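Phospholipase A1 (Streptomyces albidoflavus, PDB 4HYQ) hydrolyses the acyl ester at the sn-1 position of glycerophospholipids, as a lipase of the GDSL (SGNH-hydrolase) family. Local coordinates at residues Gly26-Leu38 with Pro45-Val57. Residues are numbered along the deposited sequence; the frame is centred on the assembly and turned at random.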
loop_
_atom_site.group_PDB
_atom_site.type_symbol
_atom_site.label_atom_id
_atom_site.label_comp_id
_atom_site.label_asym_id
_atom_site.label_seq_id
_atom_site.Cartn_x
_atom_site.Cartn_y
_atom_site.Cartn_z
ATOM N N GLY A 26 6.381 -15.079 -8.991
ATOM C CA GLY A 26 5.951 -14.611 -10.298
ATOM C C GLY A 26 5.626 -13.129 -10.355
ATOM O O GLY A 26 6.361 -12.309 -9.787
ATOM N N ASP A 27 4.529 -12.790 -11.031
ATOM C CA ASP A 27 4.108 -11.395 -11.177
ATOM C C ASP A 27 3.685 -10.774 -9.853
ATOM O O ASP A 27 3.485 -9.563 -9.781
ATOM C CB ASP A 27 2.941 -11.269 -12.160
ATOM C CG ASP A 27 3.347 -11.523 -13.607
ATOM O OD1 ASP A 27 4.517 -11.860 -13.857
ATOM O OD2 ASP A 27 2.479 -11.385 -14.493
ATOM N N CYS A 28 3.533 -11.583 -8.810
ATOM C CA CYS A 28 3.152 -11.006 -7.516
ATOM C C CYS A 28 4.283 -10.175 -6.956
ATOM O O CYS A 28 4.074 -9.271 -6.143
ATOM C CB CYS A 28 2.805 -12.091 -6.507
ATOM S SG CYS A 28 1.166 -12.817 -6.781
ATOM N N ARG A 29 5.497 -10.511 -7.372
ATOM C CA ARG A 29 6.690 -9.810 -6.935
ATOM C C ARG A 29 6.819 -9.519 -5.436
ATOM O O ARG A 29 6.832 -8.361 -4.992
ATOM C CB ARG A 29 6.875 -8.515 -7.750
ATOM C CG ARG A 29 7.332 -8.779 -9.203
ATOM C CD ARG A 29 7.911 -7.506 -9.858
ATOM N NE ARG A 29 8.524 -7.796 -11.154
ATOM C CZ ARG A 29 7.850 -8.037 -12.277
ATOM N NH1 ARG A 29 6.522 -8.016 -12.293
ATOM N NH2 ARG A 29 8.508 -8.349 -13.390
ATOM N N ARG A 30 6.910 -10.593 -4.659
ATOM C CA ARG A 30 7.161 -10.479 -3.231
ATOM C C ARG A 30 8.679 -10.521 -3.112
ATOM O O ARG A 30 9.343 -11.170 -3.924
ATOM C CB ARG A 30 6.556 -11.658 -2.464
ATOM C CG ARG A 30 5.049 -11.577 -2.364
ATOM C CD ARG A 30 4.510 -12.728 -1.524
ATOM N NE ARG A 30 4.605 -14.015 -2.201
ATOM C CZ ARG A 30 3.678 -14.499 -3.023
ATOM N NH1 ARG A 30 2.563 -13.807 -3.286
ATOM N NH2 ARG A 30 3.860 -15.687 -3.573
ATOM N N THR A 31 9.222 -9.832 -2.109
ATOM C CA THR A 31 10.662 -9.789 -1.890
ATOM C C THR A 31 10.995 -9.779 -0.406
ATOM O O THR A 31 10.200 -9.300 0.415
ATOM C CB THR A 31 11.311 -8.531 -2.555
ATOM O OG1 THR A 31 12.573 -8.253 -1.923
ATOM C CG2 THR A 31 10.410 -7.298 -2.414
ATOM N N PRO A 32 12.161 -10.340 -0.034
ATOM C CA PRO A 32 12.577 -10.368 1.372
ATOM C C PRO A 32 12.916 -8.977 1.883
ATOM O O PRO A 32 13.149 -8.785 3.083
ATOM C CB PRO A 32 13.787 -11.303 1.362
ATOM C CG PRO A 32 14.351 -11.113 -0.013
ATOM C CD PRO A 32 13.109 -11.102 -0.872
ATOM N N LYS A 33 12.934 -7.999 0.976
ATOM C CA LYS A 33 13.209 -6.623 1.340
ATOM C C LYS A 33 11.929 -5.862 1.694
ATOM O O LYS A 33 11.990 -4.705 2.106
ATOM C CB LYS A 33 13.959 -5.907 0.200
ATOM C CG LYS A 33 15.320 -6.551 -0.088
ATOM C CD LYS A 33 16.206 -5.647 -0.932
ATOM C CE LYS A 33 17.646 -6.096 -0.854
ATOM N NZ LYS A 33 18.540 -5.060 -1.457
ATOM N N ALA A 34 10.780 -6.520 1.541
ATOM C CA ALA A 34 9.484 -5.909 1.859
ATOM C C ALA A 34 9.300 -5.934 3.383
ATOM O O ALA A 34 9.806 -6.840 4.045
ATOM C CB ALA A 34 8.358 -6.690 1.198
ATOM N N TYR A 35 8.551 -4.977 3.932
ATOM C CA TYR A 35 8.369 -4.927 5.383
ATOM C C TYR A 35 7.863 -6.212 6.066
ATOM O O TYR A 35 8.297 -6.511 7.177
ATOM C CB TYR A 35 7.498 -3.696 5.779
ATOM C CG TYR A 35 6.017 -3.822 5.527
ATOM C CD1 TYR A 35 5.186 -4.493 6.438
ATOM C CD2 TYR A 35 5.443 -3.304 4.365
ATOM C CE1 TYR A 35 3.829 -4.647 6.195
ATOM C CE2 TYR A 35 4.075 -3.457 4.108
ATOM C CZ TYR A 35 3.281 -4.134 5.030
ATOM O OH TYR A 35 1.955 -4.336 4.767
ATOM N N PRO A 36 6.969 -7.002 5.430
ATOM C CA PRO A 36 6.532 -8.216 6.143
ATOM C C PRO A 36 7.678 -9.201 6.355
ATOM O O PRO A 36 7.804 -9.821 7.421
ATOM C CB PRO A 36 5.464 -8.812 5.226
ATOM C CG PRO A 36 4.966 -7.622 4.439
ATOM C CD PRO A 36 6.241 -6.862 4.154
ATOM N N ALA A 37 8.518 -9.344 5.336
ATOM C CA ALA A 37 9.644 -10.263 5.422
ATOM C C ALA A 37 10.669 -9.734 6.411
ATOM O O ALA A 37 11.256 -10.518 7.174
ATOM C CB ALA A 37 10.281 -10.453 4.050
ATOM N N LEU A 38 10.894 -8.420 6.399
ATOM C CA LEU A 38 11.849 -7.817 7.341
ATOM C C LEU A 38 11.342 -8.026 8.767
ATOM O O LEU A 38 12.115 -8.386 9.660
ATOM C CB LEU A 38 12.020 -6.310 7.086
ATOM C CG LEU A 38 12.573 -5.908 5.710
ATOM C CD1 LEU A 38 12.581 -4.391 5.570
ATOM C CD2 LEU A 38 13.978 -6.460 5.544
ATOM N N PRO A 45 7.972 -15.143 14.133
ATOM C CA PRO A 45 6.610 -15.586 14.443
ATOM C C PRO A 45 6.540 -17.109 14.312
ATOM O O PRO A 45 7.380 -17.708 13.648
ATOM C CB PRO A 45 5.766 -14.880 13.382
ATOM C CG PRO A 45 6.726 -14.763 12.225
ATOM C CD PRO A 45 7.993 -14.332 12.903
ATOM N N ALA A 46 5.545 -17.725 14.945
ATOM C CA ALA A 46 5.380 -19.177 14.886
ATOM C C ALA A 46 5.347 -19.659 13.440
ATOM O O ALA A 46 5.810 -20.750 13.130
ATOM C CB ALA A 46 4.098 -19.586 15.605
ATOM N N SER A 47 4.763 -18.847 12.566
ATOM C CA SER A 47 4.689 -19.155 11.140
ATOM C C SER A 47 4.603 -17.832 10.395
ATOM O O SER A 47 4.241 -16.805 10.975
ATOM C CB SER A 47 3.465 -20.012 10.813
ATOM O OG SER A 47 2.259 -19.358 11.161
ATOM N N PHE A 48 4.953 -17.853 9.118
ATOM C CA PHE A 48 4.914 -16.636 8.317
ATOM C C PHE A 48 4.419 -16.986 6.921
ATOM O O PHE A 48 5.049 -17.783 6.211
ATOM C CB PHE A 48 6.318 -16.022 8.258
ATOM C CG PHE A 48 6.432 -14.852 7.321
ATOM C CD1 PHE A 48 5.460 -13.855 7.320
ATOM C CD2 PHE A 48 7.509 -14.741 6.450
ATOM C CE1 PHE A 48 5.553 -12.758 6.457
ATOM C CE2 PHE A 48 7.614 -13.650 5.581
ATOM C CZ PHE A 48 6.631 -12.654 5.591
ATOM N N ASP A 49 3.267 -16.434 6.552
ATOM C CA ASP A 49 2.709 -16.658 5.224
ATOM C C ASP A 49 2.590 -15.301 4.553
ATOM O O ASP A 49 1.813 -14.449 4.970
ATOM C CB ASP A 49 1.359 -17.342 5.310
ATOM C CG ASP A 49 1.470 -18.752 5.852
ATOM O OD1 ASP A 49 2.112 -19.592 5.189
ATOM O OD2 ASP A 49 0.933 -19.014 6.943
ATOM N N PHE A 50 3.388 -15.122 3.505
ATOM C CA PHE A 50 3.470 -13.867 2.755
ATOM C C PHE A 50 2.688 -14.086 1.466
ATOM O O PHE A 50 3.183 -14.753 0.546
ATOM C CB PHE A 50 4.959 -13.610 2.472
ATOM C CG PHE A 50 5.294 -12.220 2.008
ATOM C CD1 PHE A 50 4.321 -11.235 1.852
ATOM C CD2 PHE A 50 6.614 -11.902 1.728
ATOM C CE1 PHE A 50 4.677 -9.947 1.410
ATOM C CE2 PHE A 50 6.978 -10.623 1.289
ATOM C CZ PHE A 50 6.010 -9.651 1.133
ATOM N N VAL A 51 1.470 -13.549 1.394
ATOM C CA VAL A 51 0.646 -13.748 0.214
ATOM C C VAL A 51 0.244 -12.490 -0.557
ATOM O O VAL A 51 -0.583 -12.559 -1.483
ATOM C CB VAL A 51 -0.618 -14.579 0.553
ATOM C CG1 VAL A 51 -0.200 -15.994 0.934
ATOM C CG2 VAL A 51 -1.397 -13.928 1.714
ATOM N N ALA A 52 0.838 -11.356 -0.188
ATOM C CA ALA A 52 0.584 -10.097 -0.886
ATOM C C ALA A 52 0.961 -10.263 -2.365
ATOM O O ALA A 52 1.880 -11.017 -2.701
ATOM C CB ALA A 52 1.407 -8.966 -0.242
ATOM N N CYS A 53 0.279 -9.533 -3.238
ATOM C CA CYS A 53 0.526 -9.669 -4.666
ATOM C C CYS A 53 0.393 -8.350 -5.412
ATOM O O CYS A 53 -0.599 -7.647 -5.266
ATOM C CB CYS A 53 -0.452 -10.711 -5.234
ATOM S SG CYS A 53 -0.107 -11.219 -6.957
ATOM N N SER A 54 1.403 -8.013 -6.213
ATOM C CA SER A 54 1.365 -6.780 -6.990
ATOM C C SER A 54 0.091 -6.758 -7.831
ATOM O O SER A 54 -0.245 -7.751 -8.478
ATOM C CB SER A 54 2.588 -6.700 -7.917
ATOM O OG SER A 54 2.532 -5.523 -8.709
ATOM N N GLY A 55 -0.618 -5.633 -7.818
ATOM C CA GLY A 55 -1.839 -5.512 -8.598
ATOM C C GLY A 55 -3.125 -6.005 -7.938
ATOM O O GLY A 55 -4.211 -5.887 -8.521
ATOM N N ALA A 56 -3.019 -6.533 -6.723
ATOM C CA ALA A 56 -4.188 -7.074 -6.028
ATOM C C ALA A 56 -5.293 -6.062 -5.768
ATOM O O ALA A 56 -5.018 -4.906 -5.435
ATOM C CB ALA A 56 -3.763 -7.698 -4.693
ATOM N N VAL A 57 -6.542 -6.506 -5.927
ATOM C CA VAL A 57 -7.696 -5.668 -5.618
ATOM C C VAL A 57 -8.388 -6.373 -4.458
ATOM O O VAL A 57 -8.012 -7.492 -4.097
ATOM C CB VAL A 57 -8.672 -5.505 -6.799
ATOM C CG1 VAL A 57 -8.004 -4.635 -7.872
ATOM C CG2 VAL A 57 -9.094 -6.856 -7.351
HETATM O O HOH W 1 4.460 -7.296 -11.026
HETATM O O HOH W 2 0.644 -9.296 -10.682
#
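Arg30 and Pro36 hold the ring of Phe50 between them. On one face CD of Arg30 makes a CH-pi contact 3.8 Å from the Phe50 centroid, 16° off the ring normal; on the other, CB of Pro36 lies 4.2 Å from that centroid. The rim is met near its plane by Ala34 CB and by Thr31 O, the latter 3.6 Å from Phe50 CE2. With CG anti to the backbone N (chi1 -166°), Phe50 reaches across to both partners. Beyond the ring, the Arg30 chain bends at chi3, and NH1 donates to Ala52 O at 2.9 Å; the acceptor lies close to the guanidinium plane, whereas the donor stands above the carbonyl plane. Cut back to an alanine here, the Arg30 chain would lose both CD and NH1, which is likely to leave one face of Phe50 without its CH-pi partner and Ala52 O without this donor. Phe48 continues the packing, its CZ 3.6 Å from Pro36 O.

At the other end, the Cys28-Cys53 disulfide joins the segments covalently (chi3 -81°), and Ser54 N donates to Cys28 O at 3.0 Å beside it. One water donates to Ser54 O and, weakly, to Asp27 O, a looser bridge. In the next shell, Ser25 OG bonds Arg30 N, Ser47 and Asp49 make backbone bonds to Tyr5 of strand 4-9, and Pro36 packs on Tyr5 and Ala7. The contact thus joins edge strand 47-50 of the parallel sheet, ordered 2-1-3-4-5, to helix 35-43 and its preceding loop: the connection from strand 4-9 to 47-50 in the alpha/beta/alpha fold of SGNH hydrolases, here stapled by a disulfide.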